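Local coordinates for protein aspartate-semialdehyde dehydrogenase (Cryptococcus neoformans var. neoformans JEC21, PDB 5CEF) that catalyses the NADPH-dependent reductive dephosphorylation of 4-phospho-L-aspartate to aspartate semialdehyde, the second step toward methionine and threonine, at residues A[14-19]-A[48-53]; A[22-27]-A[86-91]; A[179-184]-A[332-337]. One frame throughout, in Å; residues are numbered along the deposited sequence.

Overall arrangement
From the N terminus, strand 9-14 runs into the loop 14-19, which contact 1 joins to the short helix 50-53, closing a loop that takes in helix 19-29 and strand 34-40. Contact 2 closes the loop from helix 19-29 to strand 86-89, so the two cross along the chain. They also touch: Leu14 pairs with Phe88 and Gly90, and Tyr50 packs on Gln22 and Ile25. Both lie in the NAD-binding domain. Contact 3 follows separately in the dimerisation domain and closes a much longer loop, from strand 177-186 to the turn that leads into strand 336-342; its centre is about 43 Å from that of contact 1 and about 35 Å from that of contact 2.

Contact 1 (A[14-19]-A[48-53]); sequences LGATGT and QQYARV
The ring of Tyr50 takes Ala16 at its edge: Ala16 O sits near the ring plane, beside the hydroxyl end. There Tyr50 OH donates a hydrogen bond to Ala16 O, with OH and O 2.5 Å apart. The methyl of Ala16 meets the same flank of the ring, Ala16 CB lying 3.9 Å from Tyr50 CE1. Thr17 comes in obliquely, its CG2 4.1 Å from Tyr50 CE1, and the two side chains run past one another head to tail. That methyl also meets Val53, one turn further along the short helix, with Thr17 CG2 and Val53 CG2 4.1 Å apart. What sends the ring across to the loop is the first torsion of Tyr50, with CG anti to the backbone N (chi1 -171°). The Tyr50 side chain also touches Leu39 of strand 34-40 and Gln22 and Ile25 of helix 19-29. The loop itself is a type I turn from Gly15 to Gly18, closed by Gly18 N on Gly15 O at 3.1 Å; Thr17 O accepts a further bond from Gln22 NE2. Gly15 has a positive phi of 78°, which suits glycine, and Gly18 is the N-cap of helix 19-29. This is the glycine-rich GATGTVG loop of a Rossmann fold, and Thr17, Gly18 and Thr19 are probably NADP ligands, as in related enzymes. Chemically, the one polar link across the contact is a neutral hydroxyl-to-carbonyl bond, and the other side-chain meetings are carbon to carbon. The bond satisfies Ala16 O with a side chain from a separate helix and ties down the middle of the turn without bringing a charge to the loop.

Contact 2 (A[22-27]-A[86-91]); sequences QRFIEL and VVFSGL
Phe24 is the residue of helix 22-27 that reaches strand 86-89, and its neighbours in sequence do other work. Gln22, first in line, is buried, and its amide is held by Arg55 O and Lys57 N. Arg23 makes a salt bridge one turn on, with Arg23 NH1 2.6 Å from Glu26 OE1, although as a hydrogen bond it is bent and weak. Then comes Phe24, which points toward the strand. Phe88 CB lies over one face of its ring, in a CH-pi contact 3.8 Å from the Phe24 centroid and only 15° off the ring normal. The Phe88 ring continues past the rim of Phe24: Phe24 CE1 and Phe88 CD1 are 3.6 Å apart, while the ring centroids are 5.1 Å apart with planes at 31°. This pair is neither a true stack nor edge-to-face. Phe88 carries CG beside its backbone N (chi1 -67°), which puts CB over the Phe24 face and lets the ring cross it at a slant; Val86 CG2 lies over one face of the Phe88 ring. Phe24 CE2 also meets backbone, Ser89 O at 3.9 Å and Gly90 N at 4.1 Å. Ser89 itself points away, and its OG bonds to Glu100. Leu27, last to matter, packs on Thr351 and Ile354 of helix 349-362, which also touches Phe24 through Ala350 and Ser353. Val13 of strand 9-14 also touches Phe24. Here the first helix of a Rossmann fold lies against its parallel sheet, reaching past the strand that precedes it to the neighbouring strand 86-89, whose end runs on to Leu91, which probably contacts NADP, as in related enzymes.

Contact 3 (A[179-184]-A[332-337]); sequences TVIVTT and PVFDIK
Within the mixed sheet of the dimerisation domain, Phe334 reaches over the intervening strand 257-265 to Thr179 and Ile181 of strand 177-186. Both of these point toward it from the same face of their strand, and each crosses the phenylalanine at about a right angle. The methyl of Thr179 meets the far end of the ring obliquely, with Thr179 CG2 3.4 Å from Phe334 CZ. Ile181 comes in at the edge, near the ring plane: its CG1 is 3.8 Å from Phe334 CE2, and its CD1 is 4.0 Å from the same carbon. One ring face is taken by Val333, whose CG1 stands 3.9 Å above the centre. Phe334 directly precedes a classic beta bulge in which Asp335 and Ile336 both face Val263, at the point where the chain enters strand 336-342. Asp335 is held there by Lys264 in a salt bridge and by the backbone N of Phe265, while Phe334 packs on Ser262 and Lys264 of strand 257-265. Thr179 keeps its hydroxyl beside the backbone N (chi1 -68°), which turns CG2 to the ring. A second subunit joins the cluster reciprocally: Ile181 also touches Phe334 of that neighbouring subunit, Phe334 touches its Ile181, and Lys337 makes a salt bridge to Glu217 of the same neighbour.

Contact 1 (A[14-19]-A[48-53])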
ATOM      1  N   LEU A  14      13.805  20.846  24.054  1.00 31.88           N
ATOM      2  CA  LEU A  14      12.924  21.848  23.442  1.00 34.59           C
ATOM      3  C   LEU A  14      12.071  21.179  22.387  1.00 33.48           C
ATOM      4  O   LEU A  14      12.557  20.319  21.652  1.00 37.13           O
ATOM      5  CB  LEU A  14      13.744  22.964  22.815  1.00 34.78           C
ATOM      6  CG  LEU A  14      14.787  23.619  23.704  1.00 35.63           C
ATOM      7  CD1 LEU A  14      15.608  24.667  22.980  1.00 36.96           C
ATOM      8  CD2 LEU A  14      14.104  24.228  24.902  1.00 39.49           C
ATOM      9  N   GLY A  15      10.799  21.543  22.336  1.00 35.73           N
ATOM     10  CA  GLY A  15       9.844  20.924  21.400  1.00 35.98           C
ATOM     11  C   GLY A  15       9.411  19.578  21.918  1.00 36.58           C
ATOM     12  O   GLY A  15       9.266  18.624  21.156  1.00 36.87           O
ATOM     13  N   ALA A  16       9.180  19.513  23.220  1.00 35.75           N
ATOM     14  CA  ALA A  16       9.041  18.258  23.902  1.00 36.28           C
ATOM     15  C   ALA A  16       7.775  17.545  23.614  1.00 38.96           C
ATOM     16  O   ALA A  16       7.713  16.322  23.791  1.00 42.47           O
ATOM     17  CB  ALA A  16       9.144  18.472  25.399  1.00 41.97           C
ATOM     18  N   THR A  17       6.749  18.270  23.192  1.00 44.41           N
ATOM     19  CA  THR A  17       5.465  17.624  22.882  1.00 44.87           C
ATOM     20  C   THR A  17       5.421  17.155  21.443  1.00 44.43           C
ATOM     21  O   THR A  17       4.566  16.344  21.109  1.00 43.61           O
ATOM     22  CB  THR A  17       4.266  18.538  23.179  1.00 46.27           C
ATOM     23  OG1 THR A  17       4.399  19.770  22.466  1.00 50.13           O
ATOM     24  CG2 THR A  17       4.189  18.847  24.666  1.00 47.22           C
ATOM     25  N   GLY A  18       6.324  17.671  20.599  1.00 43.74           N
ATOM     26  CA  GLY A  18       6.459  17.235  19.190  1.00 43.45           C
ATOM     27  C   GLY A  18       7.047  15.836  19.069  1.00 47.78           C
ATOM     28  O   GLY A  18       7.571  15.313  20.039  1.00 53.40           O
ATOM     29  N   THR A  19       6.985  15.239  17.877  1.00 47.73           N
ATOM     30  CA  THR A  19       7.300  13.830  17.725  1.00 47.12           C
ATOM     31  C   THR A  19       8.788  13.569  17.969  1.00 44.42           C
ATOM     32  O   THR A  19       9.155  12.610  18.635  1.00 43.31           O
ATOM     33  CB  THR A  19       6.848  13.260  16.360  1.00 49.32           C
ATOM     34  OG1 THR A  19       7.571  13.893  15.304  1.00 54.19           O
ATOM     35  CG2 THR A  19       5.352  13.496  16.146  1.00 50.78           C
ATOM     36  N   GLN A  48       1.731  23.158  32.608  1.00 52.73           N
ATOM     37  CA  GLN A  48       1.018  21.900  32.748  1.00 60.42           C
ATOM     38  C   GLN A  48       1.990  20.728  32.761  1.00 57.65           C
ATOM     39  O   GLN A  48       3.115  20.846  32.331  1.00 54.64           O
ATOM     40  CB  GLN A  48       0.014  21.724  31.603  1.00 67.77           C
ATOM     41  CG  GLN A  48      -1.176  22.686  31.644  1.00 67.90           C
ATOM     42  CD  GLN A  48      -2.091  22.542  30.445  1.00 67.85           C
ATOM     43  OE1 GLN A  48      -2.809  21.540  30.312  1.00 72.11           O
ATOM     44  NE2 GLN A  48      -2.041  23.514  29.545  1.00 59.98           N
ATOM     45  N   GLN A  49       1.518  19.587  33.238  1.00 58.72           N
ATOM     46  CA  GLN A  49       2.312  18.376  33.251  1.00 56.75           C
ATOM     47  C   GLN A  49       2.353  17.748  31.887  1.00 51.82           C
ATOM     48  O   GLN A  49       1.351  17.746  31.163  1.00 48.88           O
ATOM     49  CB  GLN A  49       1.773  17.371  34.274  1.00 60.77           C
ATOM     50  CG  GLN A  49       1.840  17.889  35.703  1.00 63.60           C
ATOM     51  CD  GLN A  49       1.553  16.828  36.743  1.00 69.37           C
ATOM     52  OE1 GLN A  49       1.088  15.716  36.437  1.00 71.21           O
ATOM     53  NE2 GLN A  49       1.822  17.168  37.996  1.00 73.34           N
ATOM     54  N   TYR A  50       3.520  17.196  31.560  1.00 48.53           N
ATOM     55  CA  TYR A  50       3.766  16.627  30.239  1.00 46.32           C
ATOM     56  C   TYR A  50       2.631  15.678  29.850  1.00 47.06           C
ATOM     57  O   TYR A  50       2.063  15.772  28.749  1.00 45.39           O
ATOM     58  CB  TYR A  50       5.137  15.899  30.191  1.00 42.51           C
ATOM     59  CG  TYR A  50       5.564  15.456  28.796  1.00 41.01           C
ATOM     60  CD1 TYR A  50       6.029  16.372  27.881  1.00 38.98           C
ATOM     61  CD2 TYR A  50       5.461  14.122  28.383  1.00 42.28           C
ATOM     62  CE1 TYR A  50       6.405  16.001  26.603  1.00 39.30           C
ATOM     63  CE2 TYR A  50       5.826  13.741  27.088  1.00 42.18           C
ATOM     64  CZ  TYR A  50       6.298  14.697  26.205  1.00 40.97           C
ATOM     65  OH  TYR A  50       6.668  14.369  24.922  1.00 41.57           O
ATOM     66  N   ALA A  51       2.311  14.764  30.756  1.00 47.33           N
ATOM     67  CA  ALA A  51       1.322  13.726  30.467  1.00 53.43           C
ATOM     68  C   ALA A  51      -0.034  14.288  30.027  1.00 53.75           C
ATOM     69  O   ALA A  51      -0.704  13.687  29.192  1.00 53.21           O
ATOM     70  CB  ALA A  51       1.166  12.808  31.677  1.00 58.63           C
ATOM     71  N   ARG A  52      -0.405  15.454  30.554  1.00 57.35           N
ATOM     72  CA  ARG A  52      -1.711  16.046  30.248  1.00 64.35           C
ATOM     73  C   ARG A  52      -1.743  16.874  28.965  1.00 58.89           C
ATOM     74  O   ARG A  52      -2.818  17.082  28.410  1.00 63.10           O
ATOM     75  CB  ARG A  52      -2.244  16.892  31.432  1.00 71.06           C
ATOM     76  CG  ARG A  52      -3.028  16.169  32.551  1.00 75.45           C
ATOM     77  CD  ARG A  52      -2.690  16.893  33.889  1.00 84.09           C
ATOM     78  NE  ARG A  52      -2.442  16.034  35.065  1.00 91.05           N
ATOM     79  CZ  ARG A  52      -2.244  16.480  36.318  1.00 79.76           C
ATOM     80  NH1 ARG A  52      -2.259  17.779  36.599  1.00 68.81           N
ATOM     81  NH2 ARG A  52      -2.036  15.607  37.299  1.00 79.53           N
ATOM     82  N   VAL A  53      -0.603  17.349  28.483  1.00 54.80           N
ATOM     83  CA  VAL A  53      -0.603  18.150  27.255  1.00 54.15           C
ATOM     84  C   VAL A  53      -0.175  17.389  26.005  1.00 55.03           C
ATOM     85  O   VAL A  53      -0.556  17.757  24.904  1.00 57.92           O
ATOM     86  CB  VAL A  53       0.216  19.454  27.367  1.00 58.59           C
ATOM     87  CG1 VAL A  53      -0.515  20.478  28.236  1.00 64.12           C
ATOM     88  CG2 VAL A  53       1.615  19.206  27.895  1.00 61.49           C
TER

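Contact 2 (A[22-27]-A[86-91])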
ATOM      1  N   GLN A  22       9.307  13.767  21.699  1.00 37.11           N
ATOM      2  CA  GLN A  22       8.851  12.544  22.327  1.00 39.78           C
ATOM      3  C   GLN A  22       9.912  11.450  22.292  1.00 39.99           C
ATOM      4  O   GLN A  22      10.118  10.714  23.279  1.00 35.49           O
ATOM      5  CB  GLN A  22       7.577  12.035  21.637  1.00 40.56           C
ATOM      6  CG  GLN A  22       6.368  12.938  21.852  1.00 43.40           C
ATOM      7  CD  GLN A  22       5.110  12.376  21.227  1.00 44.26           C
ATOM      8  OE1 GLN A  22       4.985  11.165  21.036  1.00 43.64           O
ATOM      9  NE2 GLN A  22       4.179  13.255  20.880  1.00 43.55           N
ATOM     10  N   ARG A  23      10.585  11.344  21.152  1.00 37.46           N
ATOM     11  CA  ARG A  23      11.608  10.340  21.009  1.00 37.64           C
ATOM     12  C   ARG A  23      12.804  10.693  21.902  1.00 32.54           C
ATOM     13  O   ARG A  23      13.354   9.815  22.577  1.00 32.54           O
ATOM     14  CB  ARG A  23      12.025  10.185  19.553  1.00 36.83           C
ATOM     15  CG  ARG A  23      12.925   8.978  19.341  1.00 41.44           C
ATOM     16  CD  ARG A  23      12.174   7.663  19.286  1.00 41.01           C
ATOM     17  NE  ARG A  23      13.120   6.586  18.979  1.00 45.75           N
ATOM     18  CZ  ARG A  23      13.358   5.518  19.748  1.00 48.70           C
ATOM     19  NH1 ARG A  23      12.694   5.319  20.893  1.00 50.37           N
ATOM     20  NH2 ARG A  23      14.252   4.618  19.368  1.00 44.21           N
ATOM     21  N   PHE A  24      13.189  11.960  21.914  1.00 28.68           N
ATOM     22  CA  PHE A  24      14.243  12.411  22.824  1.00 32.37           C
ATOM     23  C   PHE A  24      13.909  11.966  24.253  1.00 32.28           C
ATOM     24  O   PHE A  24      14.757  11.430  24.970  1.00 32.67           O
ATOM     25  CB  PHE A  24      14.392  13.933  22.824  1.00 32.09           C
ATOM     26  CG  PHE A  24      15.381  14.473  21.819  1.00 31.98           C
ATOM     27  CD1 PHE A  24      16.700  14.073  21.825  1.00 32.60           C
ATOM     28  CD2 PHE A  24      14.986  15.427  20.890  1.00 30.84           C
ATOM     29  CE1 PHE A  24      17.616  14.600  20.932  1.00 31.41           C
ATOM     30  CE2 PHE A  24      15.888  15.946  19.988  1.00 30.00           C
ATOM     31  CZ  PHE A  24      17.208  15.542  20.022  1.00 32.90           C
ATOM     32  N   ILE A  25      12.663  12.176  24.644  1.00 33.28           N
ATOM     33  CA  ILE A  25      12.233  11.857  25.977  1.00 34.92           C
ATOM     34  C   ILE A  25      12.296  10.348  26.247  1.00 35.14           C
ATOM     35  O   ILE A  25      12.808   9.916  27.279  1.00 38.53           O
ATOM     36  CB  ILE A  25      10.852  12.469  26.249  1.00 34.53           C
ATOM     37  CG1 ILE A  25      11.044  13.939  26.544  1.00 35.07           C
ATOM     38  CG2 ILE A  25      10.138  11.769  27.408  1.00 35.11           C
ATOM     39  CD1 ILE A  25       9.785  14.766  26.386  1.00 39.57           C
ATOM     40  N   GLU A  26      11.775   9.557  25.337  1.00 34.75           N
ATOM     41  CA  GLU A  26      11.875   8.115  25.463  1.00 38.29           C
ATOM     42  C   GLU A  26      13.322   7.660  25.660  1.00 36.38           C
ATOM     43  O   GLU A  26      13.609   6.865  26.527  1.00 32.65           O
ATOM     44  CB  GLU A  26      11.308   7.475  24.211  1.00 44.34           C
ATOM     45  CG  GLU A  26      11.413   5.972  24.197  1.00 50.58           C
ATOM     46  CD  GLU A  26      10.333   5.361  23.333  1.00 54.38           C
ATOM     47  OE1 GLU A  26      10.390   5.477  22.086  1.00 57.37           O
ATOM     48  OE2 GLU A  26       9.432   4.749  23.912  1.00 64.97           O
ATOM     49  N   LEU A  27      14.229   8.177  24.836  1.00 36.11           N
ATOM     50  CA  LEU A  27      15.593   7.711  24.859  1.00 35.62           C
ATOM     51  C   LEU A  27      16.336   8.217  26.065  1.00 33.33           C
ATOM     52  O   LEU A  27      17.196   7.517  26.593  1.00 34.07           O
ATOM     53  CB  LEU A  27      16.363   8.110  23.593  1.00 34.26           C
ATOM     54  CG  LEU A  27      15.883   7.418  22.322  1.00 35.32           C
ATOM     55  CD1 LEU A  27      16.543   8.015  21.092  1.00 34.84           C
ATOM     56  CD2 LEU A  27      16.115   5.909  22.364  1.00 34.08           C
ATOM     57  N   VAL A  86      23.417  20.078  28.677  1.00 34.01           N
ATOM     58  CA  VAL A  86      23.111  20.091  27.251  1.00 38.04           C
ATOM     59  C   VAL A  86      21.585  20.218  27.043  1.00 35.86           C
ATOM     60  O   VAL A  86      20.804  19.615  27.780  1.00 38.39           O
ATOM     61  CB  VAL A  86      23.698  18.849  26.535  1.00 37.15           C
ATOM     62  CG1 VAL A  86      23.357  17.587  27.275  1.00 41.49           C
ATOM     63  CG2 VAL A  86      23.189  18.735  25.120  1.00 36.69           C
ATOM     64  N   VAL A  87      21.190  21.025  26.054  1.00 33.60           N
ATOM     65  CA  VAL A  87      19.797  21.167  25.659  1.00 31.52           C
ATOM     66  C   VAL A  87      19.618  20.632  24.255  1.00 30.57           C
ATOM     67  O   VAL A  87      20.263  21.111  23.298  1.00 35.01           O
ATOM     68  CB  VAL A  87      19.360  22.632  25.730  1.00 31.65           C
ATOM     69  CG1 VAL A  87      17.891  22.774  25.357  1.00 34.10           C
ATOM     70  CG2 VAL A  87      19.560  23.170  27.137  1.00 33.71           C
ATOM     71  N   PHE A  88      18.750  19.637  24.134  1.00 30.13           N
ATOM     72  CA  PHE A  88      18.421  19.027  22.864  1.00 31.08           C
ATOM     73  C   PHE A  88      17.240  19.733  22.234  1.00 33.07           C
ATOM     74  O   PHE A  88      16.236  19.951  22.905  1.00 33.18           O
ATOM     75  CB  PHE A  88      18.071  17.552  23.084  1.00 30.69           C
ATOM     76  CG  PHE A  88      19.228  16.744  23.531  1.00 30.68           C
ATOM     77  CD1 PHE A  88      20.219  16.415  22.639  1.00 32.13           C
ATOM     78  CD2 PHE A  88      19.357  16.349  24.830  1.00 32.26           C
ATOM     79  CE1 PHE A  88      21.284  15.649  23.020  1.00 30.57           C
ATOM     80  CE2 PHE A  88      20.438  15.592  25.230  1.00 32.66           C
ATOM     81  CZ  PHE A  88      21.413  15.266  24.326  1.00 31.72           C
ATOM     82  N   SER A  89      17.325  20.030  20.935  1.00 36.57           N
ATOM     83  CA  SER A  89      16.237  20.717  20.230  1.00 34.82           C
ATOM     84  C   SER A  89      15.573  19.870  19.146  1.00 36.07           C
ATOM     85  O   SER A  89      16.212  19.446  18.202  1.00 34.46           O
ATOM     86  CB  SER A  89      16.764  21.984  19.631  1.00 32.78           C
ATOM     87  OG  SER A  89      15.721  22.708  19.031  1.00 36.79           O
ATOM     88  N   GLY A  90      14.288  19.608  19.314  1.00 41.13           N
ATOM     89  CA  GLY A  90      13.484  19.023  18.256  1.00 46.22           C
ATOM     90  C   GLY A  90      12.488  20.041  17.748  1.00 49.05           C
ATOM     91  O   GLY A  90      11.309  19.727  17.576  1.00 49.30           O
ATOM     92  N   LEU A  91      12.948  21.264  17.528  1.00 48.58           N
ATOM     93  CA  LEU A  91      12.082  22.342  17.055  1.00 52.69           C
ATOM     94  C   LEU A  91      12.082  22.408  15.533  1.00 59.59           C
ATOM     95  O   LEU A  91      13.085  22.064  14.875  1.00 56.84           O
ATOM     96  CB  LEU A  91      12.548  23.691  17.588  1.00 49.06           C
ATOM     97  CG  LEU A  91      12.461  23.891  19.108  1.00 53.97           C
ATOM     98  CD1 LEU A  91      13.198  25.158  19.515  1.00 53.62           C
ATOM     99  CD2 LEU A  91      11.026  23.945  19.628  1.00 52.07           C
TER

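Contact 3 (A[179-184]-A[332-337])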
ATOM      1  N   THR A 179      33.080  12.231  -7.580  1.00 30.21           N
ATOM      2  CA  THR A 179      31.697  12.441  -8.043  1.00 31.62           C
ATOM      3  C   THR A 179      30.757  11.422  -7.407  1.00 28.51           C
ATOM      4  O   THR A 179      31.123  10.251  -7.222  1.00 23.93           O
ATOM      5  CB  THR A 179      31.636  12.317  -9.569  1.00 35.53           C
ATOM      6  OG1 THR A 179      32.332  13.421 -10.170  1.00 41.80           O
ATOM      7  CG2 THR A 179      30.234  12.304 -10.068  1.00 35.60           C
ATOM      8  N   VAL A 180      29.573  11.905  -7.031  1.00 27.67           N
ATOM      9  CA  VAL A 180      28.502  11.081  -6.488  1.00 24.96           C
ATOM     10  C   VAL A 180      27.132  11.439  -7.050  1.00 24.16           C
ATOM     11  O   VAL A 180      26.729  12.601  -7.030  1.00 24.79           O
ATOM     12  CB  VAL A 180      28.406  11.221  -4.959  1.00 26.57           C
ATOM     13  CG1 VAL A 180      27.235  10.390  -4.427  1.00 27.40           C
ATOM     14  CG2 VAL A 180      29.698  10.779  -4.271  1.00 26.22           C
ATOM     15  N   ILE A 181      26.408  10.434  -7.526  1.00 25.54           N
ATOM     16  CA  ILE A 181      25.028  10.610  -7.987  1.00 28.56           C
ATOM     17  C   ILE A 181      24.153   9.703  -7.186  1.00 31.46           C
ATOM     18  O   ILE A 181      24.513   8.555  -6.925  1.00 33.32           O
ATOM     19  CB  ILE A 181      24.866  10.314  -9.490  1.00 30.68           C
ATOM     20  CG1 ILE A 181      25.556  11.427 -10.276  1.00 35.08           C
ATOM     21  CG2 ILE A 181      23.406  10.252  -9.888  1.00 29.10           C
ATOM     22  CD1 ILE A 181      25.044  11.630 -11.673  1.00 39.48           C
ATOM     23  N   VAL A 182      23.028  10.221  -6.743  1.00 31.00           N
ATOM     24  CA  VAL A 182      22.198   9.455  -5.868  1.00 30.48           C
ATOM     25  C   VAL A 182      20.712   9.721  -6.099  1.00 30.65           C
ATOM     26  O   VAL A 182      20.297  10.871  -6.223  1.00 32.43           O
ATOM     27  CB  VAL A 182      22.550   9.722  -4.391  1.00 31.48           C
ATOM     28  CG1 VAL A 182      22.436  11.201  -4.037  1.00 33.38           C
ATOM     29  CG2 VAL A 182      21.640   8.896  -3.470  1.00 35.24           C
ATOM     30  N   THR A 183      19.917   8.656  -6.121  1.00 26.35           N
ATOM     31  CA  THR A 183      18.491   8.787  -6.066  1.00 27.19           C
ATOM     32  C   THR A 183      18.030   8.160  -4.736  1.00 25.50           C
ATOM     33  O   THR A 183      18.399   7.040  -4.440  1.00 25.89           O
ATOM     34  CB  THR A 183      17.818   8.081  -7.272  1.00 28.04           C
ATOM     35  OG1 THR A 183      18.227   8.686  -8.504  1.00 26.21           O
ATOM     36  CG2 THR A 183      16.308   8.194  -7.173  1.00 28.20           C
ATOM     37  N   THR A 184      17.198   8.858  -3.968  1.00 24.29           N
ATOM     38  CA  THR A 184      16.647   8.279  -2.759  1.00 24.65           C
ATOM     39  C   THR A 184      15.184   7.881  -2.922  1.00 27.25           C
ATOM     40  O   THR A 184      14.427   8.476  -3.710  1.00 24.87           O
ATOM     41  CB  THR A 184      16.730   9.214  -1.535  1.00 25.07           C
ATOM     42  OG1 THR A 184      15.890  10.345  -1.737  1.00 26.41           O
ATOM     43  CG2 THR A 184      18.134   9.671  -1.313  1.00 24.30           C
ATOM     44  N   PRO A 332      29.143   1.249 -15.261  1.00 33.81           N
ATOM     45  CA  PRO A 332      29.750   1.546 -16.562  1.00 34.92           C
ATOM     46  C   PRO A 332      30.153   3.010 -16.779  1.00 36.99           C
ATOM     47  O   PRO A 332      30.937   3.290 -17.678  1.00 43.15           O
ATOM     48  CB  PRO A 332      28.644   1.186 -17.542  1.00 33.67           C
ATOM     49  CG  PRO A 332      27.801   0.189 -16.820  1.00 35.05           C
ATOM     50  CD  PRO A 332      27.828   0.607 -15.389  1.00 33.78           C
ATOM     51  N   VAL A 333      29.632   3.921 -15.957  1.00 35.73           N
ATOM     52  CA  VAL A 333      29.884   5.326 -16.121  1.00 34.47           C
ATOM     53  C   VAL A 333      30.893   5.871 -15.123  1.00 34.51           C
ATOM     54  O   VAL A 333      31.760   6.653 -15.490  1.00 33.80           O
ATOM     55  CB  VAL A 333      28.580   6.096 -15.993  1.00 35.60           C
ATOM     56  CG1 VAL A 333      28.815   7.603 -15.948  1.00 37.19           C
ATOM     57  CG2 VAL A 333      27.698   5.749 -17.162  1.00 36.94           C
ATOM     58  N   PHE A 334      30.738   5.505 -13.856  1.00 32.69           N
ATOM     59  CA  PHE A 334      31.668   5.906 -12.824  1.00 30.67           C
ATOM     60  C   PHE A 334      32.469   4.671 -12.411  1.00 31.97           C
ATOM     61  O   PHE A 334      32.891   3.921 -13.279  1.00 34.35           O
ATOM     62  CB  PHE A 334      30.904   6.541 -11.659  1.00 32.48           C
ATOM     63  CG  PHE A 334      30.253   7.849 -12.004  1.00 32.01           C
ATOM     64  CD1 PHE A 334      30.947   8.805 -12.757  1.00 36.23           C
ATOM     65  CD2 PHE A 334      28.977   8.139 -11.587  1.00 31.22           C
ATOM     66  CE1 PHE A 334      30.366  10.031 -13.073  1.00 37.82           C
ATOM     67  CE2 PHE A 334      28.381   9.366 -11.880  1.00 34.54           C
ATOM     68  CZ  PHE A 334      29.075  10.315 -12.623  1.00 35.87           C
ATOM     69  N   ASP A 335      32.730   4.447 -11.125  1.00 28.69           N
ATOM     70  CA  ASP A 335      33.524   3.299 -10.754  1.00 28.54           C
ATOM     71  C   ASP A 335      32.667   2.225 -10.133  1.00 30.13           C
ATOM     72  O   ASP A 335      32.720   1.084 -10.519  1.00 30.77           O
ATOM     73  CB  ASP A 335      34.636   3.725  -9.787  1.00 29.48           C
ATOM     74  CG  ASP A 335      35.648   4.613 -10.448  1.00 29.95           C
ATOM     75  OD1 ASP A 335      35.923   4.366 -11.641  1.00 30.78           O
ATOM     76  OD2 ASP A 335      36.138   5.567  -9.807  1.00 30.71           O
ATOM     77  N   ILE A 336      31.891   2.598  -9.132  1.00 34.29           N
ATOM     78  CA  ILE A 336      31.168   1.645  -8.338  1.00 35.68           C
ATOM     79  C   ILE A 336      29.775   2.178  -8.085  1.00 32.87           C
ATOM     80  O   ILE A 336      29.608   3.370  -7.823  1.00 31.37           O
ATOM     81  CB  ILE A 336      31.951   1.378  -7.031  1.00 39.85           C
ATOM     82  CG1 ILE A 336      33.000   0.270  -7.243  1.00 47.72           C
ATOM     83  CG2 ILE A 336      31.045   1.137  -5.842  1.00 42.51           C
ATOM     84  CD1 ILE A 336      32.473  -1.132  -7.376  1.00 50.43           C
ATOM     85  N   LYS A 337      28.785   1.294  -8.130  1.00 30.46           N
ATOM     86  CA  LYS A 337      27.431   1.646  -7.671  1.00 31.20           C
ATOM     87  C   LYS A 337      26.869   0.636  -6.698  1.00 27.56           C
ATOM     88  O   LYS A 337      27.314  -0.507  -6.627  1.00 29.62           O
ATOM     89  CB  LYS A 337      26.453   1.887  -8.846  1.00 28.35           C
ATOM     90  CG  LYS A 337      26.249   0.706  -9.768  1.00 29.28           C
ATOM     91  CD  LYS A 337      25.368   1.084 -10.958  1.00 29.67           C
ATOM     92  CE  LYS A 337      25.306  -0.071 -11.972  1.00 30.37           C
ATOM     93  NZ  LYS A 337      24.582   0.192 -13.234  1.00 30.60           N
TER